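Side-chain contacts in putative NTP pyrophosphohydrolase (Exiguobacterium sibiricum 255-15, PDB 3NL9), which probably hydrolyses nucleoside triphosphates with release of pyrophosphate, as related all-helical enzymes of the MazG clan do: residues R37-W40 / T41-A45; L31-G34 / V35-A38; T58-L61 / A62-T66; Y7-D10 / V11-F14. All coordinates share one frame; numbering follows the deposited sequence.

Contact 1 (R37-W40 / T41-A45). With EDO (1,2-ethanediol), chain B.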
loop_
_atom_site.group_PDB
_atom_site.type_symbol
_atom_site.label_atom_id
_atom_site.label_comp_id
_atom_site.label_asym_id
_atom_site.label_seq_id
_atom_site.Cartn_x
_atom_site.Cartn_y
_atom_site.Cartn_z
ATOM N N ARG A 37 -4.516 -7.482 8.148
ATOM C CA ARG A 37 -4.395 -6.324 7.287
ATOM C C ARG A 37 -3.220 -6.432 6.374
ATOM O O ARG A 37 -3.341 -6.111 5.202
ATOM C CB ARG A 37 -4.379 -5.039 8.107
ATOM C CG ARG A 37 -5.745 -4.852 8.867
ATOM C CD ARG A 37 -6.117 -3.442 9.045
ATOM N NE ARG A 37 -6.313 -2.817 7.746
ATOM C CZ ARG A 37 -7.452 -2.792 7.052
ATOM N NH1 ARG A 37 -8.591 -3.337 7.519
ATOM N NH2 ARG A 37 -7.438 -2.203 5.875
ATOM N N ALA A 38 -2.082 -6.879 6.916
ATOM C CA ALA A 38 -0.879 -7.114 6.108
ATOM C C ALA A 38 -1.158 -8.114 4.986
ATOM O O ALA A 38 -0.787 -7.912 3.832
ATOM C CB ALA A 38 0.259 -7.609 7.019
ATOM N N THR A 39 -1.846 -9.190 5.340
ATOM C CA THR A 39 -2.221 -10.240 4.403
ATOM C C THR A 39 -3.136 -9.700 3.303
ATOM O O THR A 39 -2.831 -9.886 2.139
ATOM C CB THR A 39 -2.867 -11.452 5.146
ATOM O OG1 THR A 39 -1.945 -11.922 6.156
ATOM C CG2 THR A 39 -3.204 -12.581 4.147
ATOM N N TRP A 40 -4.208 -8.988 3.658
ATOM C CA TRP A 40 -5.102 -8.430 2.647
ATOM C C TRP A 40 -4.390 -7.469 1.721
ATOM O O TRP A 40 -4.683 -7.436 0.504
ATOM C CB TRP A 40 -6.282 -7.720 3.281
ATOM C CG TRP A 40 -7.136 -8.612 4.122
ATOM C CD1 TRP A 40 -7.397 -9.926 3.904
ATOM C CD2 TRP A 40 -7.894 -8.242 5.286
ATOM N NE1 TRP A 40 -8.238 -10.410 4.870
ATOM C CE2 TRP A 40 -8.569 -9.402 5.728
ATOM C CE3 TRP A 40 -8.072 -7.047 5.992
ATOM C CZ2 TRP A 40 -9.390 -9.414 6.865
ATOM C CZ3 TRP A 40 -8.893 -7.056 7.137
ATOM C CH2 TRP A 40 -9.540 -8.229 7.551
ATOM N N THR A 41 -3.487 -6.659 2.291
ATOM C CA THR A 41 -2.773 -5.636 1.511
ATOM C C THR A 41 -1.883 -6.338 0.487
ATOM O O THR A 41 -1.892 -5.998 -0.708
ATOM C CB THR A 41 -1.955 -4.679 2.443
ATOM O OG1 THR A 41 -2.814 -4.149 3.477
ATOM C CG2 THR A 41 -1.318 -3.531 1.667
ATOM N N ALA A 42 -1.125 -7.331 0.944
ATOM C CA ALA A 42 -0.215 -8.069 0.068
ATOM C C ALA A 42 -0.970 -8.943 -0.955
ATOM O O ALA A 42 -0.455 -9.196 -2.024
ATOM C CB ALA A 42 0.745 -8.956 0.908
ATOM N N GLU A 43 -2.174 -9.424 -0.621
ATOM C CA GLU A 43 -2.992 -10.204 -1.607
ATOM C C GLU A 43 -3.176 -9.368 -2.865
ATOM O O GLU A 43 -3.077 -9.869 -4.003
ATOM C CB GLU A 43 -4.362 -10.607 -1.020
ATOM C CG GLU A 43 -4.310 -11.807 -0.092
ATOM C CD GLU A 43 -5.594 -12.042 0.736
ATOM O OE1 GLU A 43 -6.574 -11.277 0.620
ATOM O OE2 GLU A 43 -5.615 -13.014 1.513
ATOM N N GLU A 44 -3.356 -8.068 -2.664
ATOM C CA GLU A 44 -3.505 -7.143 -3.790
ATOM C C GLU A 44 -2.159 -6.601 -4.299
ATOM O O GLU A 44 -1.839 -6.768 -5.475
ATOM C CB GLU A 44 -4.485 -6.033 -3.404
ATOM C CG GLU A 44 -5.888 -6.576 -3.142
ATOM C CD GLU A 44 -6.628 -6.973 -4.427
ATOM O OE1 GLU A 44 -6.191 -6.593 -5.549
ATOM O OE2 GLU A 44 -7.631 -7.700 -4.321
ATOM N N ALA A 45 -1.352 -6.008 -3.426
ATOM C CA ALA A 45 -0.102 -5.335 -3.878
ATOM C C ALA A 45 0.947 -6.324 -4.387
ATOM O O ALA A 45 1.818 -5.936 -5.179
ATOM C CB ALA A 45 0.507 -4.516 -2.767
HETATM C C1 EDO B . -11.697 -3.169 5.077
HETATM O O1 EDO B . -10.759 -4.002 5.794
HETATM C C2 EDO B . -10.925 -2.149 4.228
HETATM O O2 EDO B . -9.990 -1.378 5.010
HETATM O O HOH W 1 -7.269 -8.674 0.004
#
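Glu43 reaches back one turn to Thr39 and Trp40 on helix 31-52, one of the long helices of this all-alpha MazG-type fold. Its two oxygens divide the work: OE1 stands at the indole edge, near the ring plane and 3.6 Å from Trp40 CD1, while OE2 meets Thr39 CG2. With CG anti to the carbonyl carbon (chi1 -79°) and the chain extended beyond it, the carboxylate runs alongside the indole, the two planes 55° apart. A water donates to both OE1 and Trp40 O. Shortened to an alanine, Glu43 would probably leave this water with one partner fewer and the indole edge without its polar neighbour.

Further round, threonine suits a buried site because its hydroxyl can bond within the helix: Thr41 OG1 donates to Arg37 O at 2.7 Å, and Thr41 N reaches the same oxygen from the opposite face of the carbonyl plane. Thr39 OG1 bonds likewise to Val35 O. Behind these, Arg37 N lies 4.1 Å above the Trp40 ring plane, offset toward the rim. Arg37 NH1 forms a salt bridge with Glu111 of the second subunit; NH1 and NH2 also hold 1,2-ethanediol, probably a crystallisation component, at O1 and O2, each at 2.8 Å.

Contact 2 (L31-G34 / V35-A38). With EDO (1,2-ethanediol), chain B.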
loop_
_atom_site.group_PDB
_atom_site.type_symbol
_atom_site.label_atom_id
_atom_site.label_comp_id
_atom_site.label_asym_id
_atom_site.label_seq_id
_atom_site.Cartn_x
_atom_site.Cartn_y
_atom_site.Cartn_z
ATOM N N LEU A 31 -1.522 -7.153 17.216
ATOM C CA LEU A 31 -0.745 -7.978 16.267
ATOM C C LEU A 31 -1.636 -8.905 15.429
ATOM O O LEU A 31 -1.453 -9.001 14.235
ATOM C CB LEU A 31 0.370 -8.768 16.980
ATOM C CG LEU A 31 1.218 -9.755 16.158
ATOM C CD1 LEU A 31 1.913 -8.987 15.026
ATOM C CD2 LEU A 31 2.216 -10.520 16.989
ATOM N N ASP A 32 -2.599 -9.585 16.047
ATOM C CA ASP A 32 -3.424 -10.536 15.288
ATOM C C ASP A 32 -4.264 -9.845 14.227
ATOM O O ASP A 32 -4.464 -10.385 13.160
ATOM C CB ASP A 32 -4.309 -11.370 16.223
ATOM C CG ASP A 32 -3.510 -12.404 17.017
ATOM O OD1 ASP A 32 -2.444 -12.861 16.533
ATOM O OD2 ASP A 32 -3.956 -12.755 18.127
ATOM N N ARG A 33 -4.733 -8.637 14.524
ATOM C CA ARG A 33 -5.401 -7.788 13.556
ATOM C C ARG A 33 -4.455 -7.249 12.478
ATOM O O ARG A 33 -4.801 -7.214 11.295
ATOM C CB ARG A 33 -6.073 -6.615 14.279
ATOM C CG ARG A 33 -6.938 -5.747 13.378
ATOM C CD ARG A 33 -8.150 -6.520 12.904
ATOM N NE ARG A 33 -8.859 -5.763 11.907
ATOM C CZ ARG A 33 -9.881 -6.216 11.197
ATOM N NH1 ARG A 33 -10.346 -7.453 11.378
ATOM N NH2 ARG A 33 -10.439 -5.411 10.304
ATOM N N GLY A 34 -3.245 -6.826 12.879
ATOM C CA GLY A 34 -2.236 -6.408 11.889
ATOM C C GLY A 34 -1.877 -7.495 10.880
ATOM O O GLY A 34 -1.633 -7.205 9.693
ATOM N N VAL A 35 -1.814 -8.741 11.333
ATOM C CA VAL A 35 -1.490 -9.858 10.423
ATOM C C VAL A 35 -2.541 -9.951 9.296
ATOM O O VAL A 35 -2.210 -10.155 8.132
ATOM C CB VAL A 35 -1.400 -11.194 11.160
ATOM C CG1 VAL A 35 -1.367 -12.331 10.176
ATOM C CG2 VAL A 35 -0.137 -11.251 12.020
ATOM N N LYS A 36 -3.801 -9.768 9.666
ATOM C CA LYS A 36 -4.895 -9.813 8.716
ATOM C C LYS A 36 -4.738 -8.704 7.672
ATOM O O LYS A 36 -4.790 -8.968 6.484
ATOM C CB LYS A 36 -6.242 -9.653 9.433
ATOM C CG LYS A 36 -6.625 -10.837 10.334
ATOM C CD LYS A 36 -8.033 -10.678 10.879
ATOM C CE LYS A 36 -8.477 -11.887 11.701
ATOM N NZ LYS A 36 -8.146 -13.193 11.043
ATOM N N ARG A 37 -4.516 -7.482 8.148
ATOM C CA ARG A 37 -4.395 -6.324 7.287
ATOM C C ARG A 37 -3.220 -6.432 6.374
ATOM O O ARG A 37 -3.341 -6.111 5.202
ATOM C CB ARG A 37 -4.379 -5.039 8.107
ATOM C CG ARG A 37 -5.745 -4.852 8.867
ATOM C CD ARG A 37 -6.117 -3.442 9.045
ATOM N NE ARG A 37 -6.313 -2.817 7.746
ATOM C CZ ARG A 37 -7.452 -2.792 7.052
ATOM N NH1 ARG A 37 -8.591 -3.337 7.519
ATOM N NH2 ARG A 37 -7.438 -2.203 5.875
ATOM N N ALA A 38 -2.082 -6.879 6.916
ATOM C CA ALA A 38 -0.879 -7.114 6.108
ATOM C C ALA A 38 -1.158 -8.114 4.986
ATOM O O ALA A 38 -0.787 -7.912 3.832
ATOM C CB ALA A 38 0.259 -7.609 7.019
HETATM C C1 EDO B . -11.697 -3.169 5.077
HETATM O O1 EDO B . -10.759 -4.002 5.794
HETATM C C2 EDO B . -10.925 -2.149 4.228
HETATM O O2 EDO B . -9.990 -1.378 5.010
#
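Arg37 passes over the preceding turn, past the carbonyl oxygens of Arg33 and Gly34. Its CB lies 3.8 Å from Gly34 O. Its CG comes closer to the other carbonyl, 3.5 Å from Arg33 O, the oxygen that also accepts the helix bond from Arg37 N. Beyond CG the chain bends at chi2 and again at chi3 (63°), which turns the guanidinium along the helix toward Trp40. NE bonds to Ser108 OG and NH2 to Phe104 O of the second subunit, and NH1 and NH2 also hold a bound ethanediol. At the tip, Arg33 NH2 stands in the plane of this group, at its edge, 3.9 Å from Arg37 NH1, with the two guanidinium planes 42° apart. The two groups converge because NH2 of Arg33 and NH1 of Arg37 form salt bridges to Glu111 of the second subunit, whose carboxylate probably makes their closeness tolerable. A leucine in place of Arg37 would probably leave that glutamate with Arg33 alone of this pair and the ethanediol without two of its donors.

Arg33 NH1 meets the aliphatic CD of Lys36 at 4.0 Å, the two chains crossing at about a right angle. On the apolar side Val35 CG2 rests 3.4 Å from Leu31 O. The contact of Val35 CG2 with Leu31 CD1 is looser, 4.3 Å. Small Gly34 and Ala38 suit their buried sites, with Ala38 CB only 3.3 Å from Gly34 O. This first part of helix 31-52 is an interface surface: its arginines face helix 87-112 of the second subunit, while Leu31 and Val35 pack on Glu59 and Ala63 of helix 57-79 there.

Contact 3 (T58-L61 / A62-T66); sequences TEFL and AAIET
Phe60 and Ile64, one turn apart on helix 57-79, lie side by side and point the same way, the isoleucine over one face of the phenyl ring. The touching branch is CG1, which is 4.1 Å from the centroid of the Phe60 ring and 29° off its normal, a CH-pi contact. It sits nearer one side of the ring than the centre, 3.6 Å from Phe60 CE1, and the terminal CD1 follows at 4.0 Å from the same Phe60 CE1. Two torsions bring this about. The phenyl is swung with CG opposite the backbone N (chi1 173°), so that the ring leans toward the following turn, while CG1 of Ile64 is placed anti to its own carbonyl carbon (chi1 -75°) and leans back to meet it. A flat phenyl and branched aliphatic carbons suit a buried site where the ring face takes C-H contacts, and His51 meets the phenyl edge-to-face.

Glu65 and Thr66 bring polar groups to the next turn. Glu65 CG packs 3.4 Å from Leu61 O, and its chain then bends so that OE2 forms a salt bridge with Lys68. Thr66 tucks its hydroxyl back into the helix: OG1 donates to Ala62 O at 2.9 Å, while Thr66 N reaches that oxygen from the other face of its plane. Ala63 is small and buried, which lets Val35 of the second subunit come close; Thr66 packs on that valine too, Glu59 on Leu31 and Phe60 on Leu79 of the same subunit. The whole is an i, i+4 CH-pi pair on an interface helix of an all-alpha dimer.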
loop_
_atom_site.group_PDB
_atom_site.type_symbol
_atom_site.label_atom_id
_atom_site.label_comp_id
_atom_site.label_asym_id
_atom_site.label_seq_id
_atom_site.Cartn_x
_atom_site.Cartn_y
_atom_site.Cartn_z
ATOM N N THR A 58 4.830 -19.844 -15.754
ATOM C CA THR A 58 6.288 -19.860 -15.552
ATOM C C THR A 58 6.805 -18.488 -15.068
ATOM O O THR A 58 7.548 -18.411 -14.068
ATOM C CB THR A 58 6.996 -20.309 -16.828
ATOM O OG1 THR A 58 6.542 -21.630 -17.192
ATOM C CG2 THR A 58 8.522 -20.318 -16.651
ATOM N N GLU A 59 6.392 -17.420 -15.760
ATOM C CA GLU A 59 6.716 -16.018 -15.364
ATOM C C GLU A 59 6.265 -15.744 -13.961
ATOM O O GLU A 59 6.986 -15.160 -13.143
ATOM C CB GLU A 59 5.993 -14.991 -16.269
ATOM C CG GLU A 59 6.651 -14.811 -17.619
ATOM C CD GLU A 59 6.303 -13.514 -18.318
ATOM O OE1 GLU A 59 5.236 -12.888 -18.053
ATOM O OE2 GLU A 59 7.126 -13.119 -19.164
ATOM N N PHE A 60 5.019 -16.115 -13.707
ATOM C CA PHE A 60 4.353 -15.710 -12.501
ATOM C C PHE A 60 5.019 -16.378 -11.286
ATOM O O PHE A 60 5.332 -15.719 -10.294
ATOM C CB PHE A 60 2.870 -16.034 -12.607
ATOM C CG PHE A 60 2.122 -15.816 -11.350
ATOM C CD1 PHE A 60 2.193 -14.604 -10.704
ATOM C CD2 PHE A 60 1.330 -16.826 -10.814
ATOM C CE1 PHE A 60 1.506 -14.384 -9.544
ATOM C CE2 PHE A 60 0.645 -16.617 -9.634
ATOM C CZ PHE A 60 0.726 -15.402 -9.003
ATOM N N LEU A 61 5.268 -17.671 -11.405
ATOM C CA LEU A 61 5.930 -18.416 -10.355
ATOM C C LEU A 61 7.360 -17.905 -10.104
ATOM O O LEU A 61 7.781 -17.794 -8.938
ATOM C CB LEU A 61 5.901 -19.929 -10.672
ATOM C CG LEU A 61 4.539 -20.599 -10.498
ATOM C CD1 LEU A 61 4.609 -22.121 -10.713
ATOM C CD2 LEU A 61 3.971 -20.219 -9.118
ATOM N N ALA A 62 8.095 -17.548 -11.168
ATOM C CA ALA A 62 9.460 -17.019 -10.991
ATOM C C ALA A 62 9.409 -15.682 -10.231
ATOM O O ALA A 62 10.254 -15.424 -9.384
ATOM C CB ALA A 62 10.200 -16.878 -12.346
ATOM N N ALA A 63 8.376 -14.878 -10.490
ATOM C CA ALA A 63 8.216 -13.561 -9.870
ATOM C C ALA A 63 7.856 -13.744 -8.385
ATOM O O ALA A 63 8.391 -13.042 -7.514
ATOM C CB ALA A 63 7.120 -12.747 -10.597
ATOM N N ILE A 64 6.965 -14.706 -8.109
ATOM C CA ILE A 64 6.546 -14.986 -6.736
ATOM C C ILE A 64 7.756 -15.489 -5.941
ATOM O O ILE A 64 7.987 -15.027 -4.849
ATOM C CB ILE A 64 5.333 -15.958 -6.681
ATOM C CG1 ILE A 64 4.028 -15.222 -7.073
ATOM C CG2 ILE A 64 5.224 -16.639 -5.334
ATOM C CD1 ILE A 64 3.494 -14.172 -6.095
ATOM N N GLU A 65 8.544 -16.406 -6.496
ATOM C CA GLU A 65 9.735 -16.895 -5.778
ATOM C C GLU A 65 10.768 -15.798 -5.505
ATOM O O GLU A 65 11.352 -15.738 -4.425
ATOM C CB GLU A 65 10.362 -18.077 -6.525
ATOM C CG GLU A 65 9.471 -19.324 -6.465
ATOM C CD GLU A 65 9.245 -19.788 -5.030
ATOM O OE1 GLU A 65 10.232 -19.818 -4.253
ATOM O OE2 GLU A 65 8.084 -20.091 -4.672
ATOM N N THR A 66 10.952 -14.902 -6.463
ATOM C CA THR A 66 11.865 -13.769 -6.276
ATOM C C THR A 66 11.378 -12.863 -5.156
ATOM O O THR A 66 12.193 -12.394 -4.334
ATOM C CB THR A 66 12.026 -12.998 -7.578
ATOM O OG1 THR A 66 12.576 -13.875 -8.556
ATOM C CG2 THR A 66 12.941 -11.766 -7.411
#

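Contact 4 (Y7-D10 / V11-F14)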
loop_
_atom_site.group_PDB
_atom_site.type_symbol
_atom_site.label_atom_id
_atom_site.label_comp_id
_atom_site.label_asym_id
_atom_site.label_seq_id
_atom_site.Cartn_x
_atom_site.Cartn_y
_atom_site.Cartn_z
ATOM N N TYR A 7 -8.951 10.350 0.595
ATOM C CA TYR A 7 -8.758 8.920 0.742
ATOM C C TYR A 7 -9.060 8.427 2.131
ATOM O O TYR A 7 -9.832 7.479 2.298
ATOM C CB TYR A 7 -7.319 8.529 0.398
ATOM C CG TYR A 7 -6.906 8.825 -1.026
ATOM C CD1 TYR A 7 -7.386 8.070 -2.090
ATOM C CD2 TYR A 7 -6.022 9.848 -1.314
ATOM C CE1 TYR A 7 -6.993 8.344 -3.415
ATOM C CE2 TYR A 7 -5.640 10.128 -2.622
ATOM C CZ TYR A 7 -6.114 9.374 -3.667
ATOM O OH TYR A 7 -5.696 9.671 -4.960
ATOM N N TYR A 8 -8.448 9.067 3.137
ATOM C CA TYR A 8 -8.581 8.604 4.514
ATOM C C TYR A 8 -10.026 8.751 5.011
ATOM O O TYR A 8 -10.567 7.850 5.673
ATOM C CB TYR A 8 -7.587 9.377 5.430
ATOM C CG TYR A 8 -7.723 9.045 6.909
ATOM C CD1 TYR A 8 -7.245 7.845 7.442
ATOM C CD2 TYR A 8 -8.380 9.914 7.762
ATOM C CE1 TYR A 8 -7.394 7.554 8.827
ATOM C CE2 TYR A 8 -8.530 9.636 9.109
ATOM C CZ TYR A 8 -8.041 8.456 9.639
ATOM O OH TYR A 8 -8.203 8.215 10.993
ATOM N N GLN A 9 -10.650 9.894 4.742
ATOM C CA GLN A 9 -12.044 10.106 5.190
ATOM C C GLN A 9 -12.993 9.129 4.486
ATOM O O GLN A 9 -13.919 8.643 5.105
ATOM C CB GLN A 9 -12.486 11.550 4.989
ATOM C CG GLN A 9 -11.705 12.547 5.919
ATOM C CD GLN A 9 -11.913 12.279 7.403
ATOM O OE1 GLN A 9 -12.986 11.817 7.818
ATOM N NE2 GLN A 9 -10.898 12.598 8.222
ATOM N N ASP A 10 -12.710 8.800 3.225
ATOM C CA ASP A 10 -13.563 7.867 2.447
ATOM C C ASP A 10 -13.495 6.444 3.025
ATOM O O ASP A 10 -14.516 5.813 3.279
ATOM C CB ASP A 10 -13.141 7.860 0.978
ATOM C CG ASP A 10 -13.653 9.097 0.180
ATOM O OD1 ASP A 10 -14.467 9.882 0.685
ATOM O OD2 ASP A 10 -13.223 9.275 -0.973
ATOM N N VAL A 11 -12.286 5.949 3.318
ATOM C CA VAL A 11 -12.165 4.640 3.974
ATOM C C VAL A 11 -12.692 4.663 5.392
ATOM O O VAL A 11 -13.280 3.700 5.838
ATOM C CB VAL A 11 -10.745 4.080 3.988
ATOM C CG1 VAL A 11 -10.724 2.668 4.686
ATOM C CG2 VAL A 11 -10.257 3.973 2.603
ATOM N N LYS A 12 -12.470 5.764 6.111
ATOM C CA LYS A 12 -13.017 5.886 7.452
ATOM C C LYS A 12 -14.537 5.748 7.409
ATOM O O LYS A 12 -15.164 5.047 8.227
ATOM C CB LYS A 12 -12.593 7.228 8.047
ATOM C CG LYS A 12 -13.027 7.411 9.487
ATOM C CD LYS A 12 -12.380 8.634 10.096
ATOM C CE LYS A 12 -13.027 8.932 11.440
ATOM N NZ LYS A 12 -12.251 9.931 12.204
ATOM N N GLN A 13 -15.129 6.415 6.441
ATOM C CA GLN A 13 -16.567 6.312 6.182
ATOM C C GLN A 13 -17.018 4.845 5.884
ATOM O O GLN A 13 -17.996 4.361 6.431
ATOM C CB GLN A 13 -16.859 7.166 4.953
ATOM C CG GLN A 13 -18.241 6.977 4.405
ATOM C CD GLN A 13 -19.183 7.771 5.160
ATOM O OE1 GLN A 13 -19.257 8.994 4.950
ATOM N NE2 GLN A 13 -19.895 7.127 6.110
ATOM N N PHE A 14 -16.304 4.177 4.985
ATOM C CA PHE A 14 -16.577 2.768 4.673
ATOM C C PHE A 14 -16.532 1.936 5.965
ATOM O O PHE A 14 -17.455 1.166 6.252
ATOM C CB PHE A 14 -15.587 2.243 3.621
ATOM C CG PHE A 14 -15.799 0.760 3.262
ATOM C CD1 PHE A 14 -16.921 0.359 2.554
ATOM C CD2 PHE A 14 -14.919 -0.203 3.704
ATOM C CE1 PHE A 14 -17.129 -0.992 2.242
ATOM C CE2 PHE A 14 -15.131 -1.544 3.417
ATOM C CZ PHE A 14 -16.224 -1.933 2.683
HETATM O O HOH W 2 -9.273 10.002 12.703
#
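Val11 CG2 rests 3.5 Å from Tyr7 O, the carbonyl that also receives the helix bond from Val11 N. A branched apolar residue suits this buried place, where Phe120 of helix 117-128 and Gly107 of the second subunit pack against it.

Lys12 comes next and makes the fullest side-chain contact. Fully extended, with CG opposite its backbone N (chi1 -176°), it runs out beside Gln9 and obliquely across Tyr8. Its CD passes 4.1 Å from Tyr8 CE2 and 4.0 Å from Gln9 OE1, so the methylenes carry the packing while the ammonium continues beyond them. There NZ donates to a water at 3.0 Å, and that water, lying at the edge of the tyrosine ring in its plane, is hydrogen-bonded at 2.7 Å to Tyr8 OH. Tyr8 is itself turned with CG anti to N, which leans its ring toward the lysine.

Gln13 comes closest with its CB, 3.2 Å from Asp10 O, and the rest of the chain leads off. Phe14 N bonds to that same Asp10 O at 3.0 Å, and the oxygen accepts as well from Gln124 NE2 of helix 117-128. The phenyl ring leaves the contact to stack on Phe18.

The chemistry is therefore divided along the lysine: its carbon chain is in loose van der Waals contact with Tyr8 and Gln9, and one shared water joins two polar ends that do not bond each other directly. Such a bridge probably steers the phenol and the ammonium less strictly than a direct bond would.

From the N terminus the order is contact 4, contact 2, contact 1, contact 3. Each spans adjoining turns of one helix, so none closes a long loop, and none nests inside or crosses another. Contact 4 lies on helix 7-17, which leans on helix 117-128. Contacts 2 and 1 run on from each other along helix 31-52, share Arg37 and Ala38, and touch where Arg33 meets Trp40; both also border the same ethanediol, which His15, just past contact 4, binds too. Contact 3 follows on helix 57-79, its centre about 34 Å from that of contact 4, on the opposite side of the chain's centre. All four meet the second subunit, joining three helices to one dimer interface.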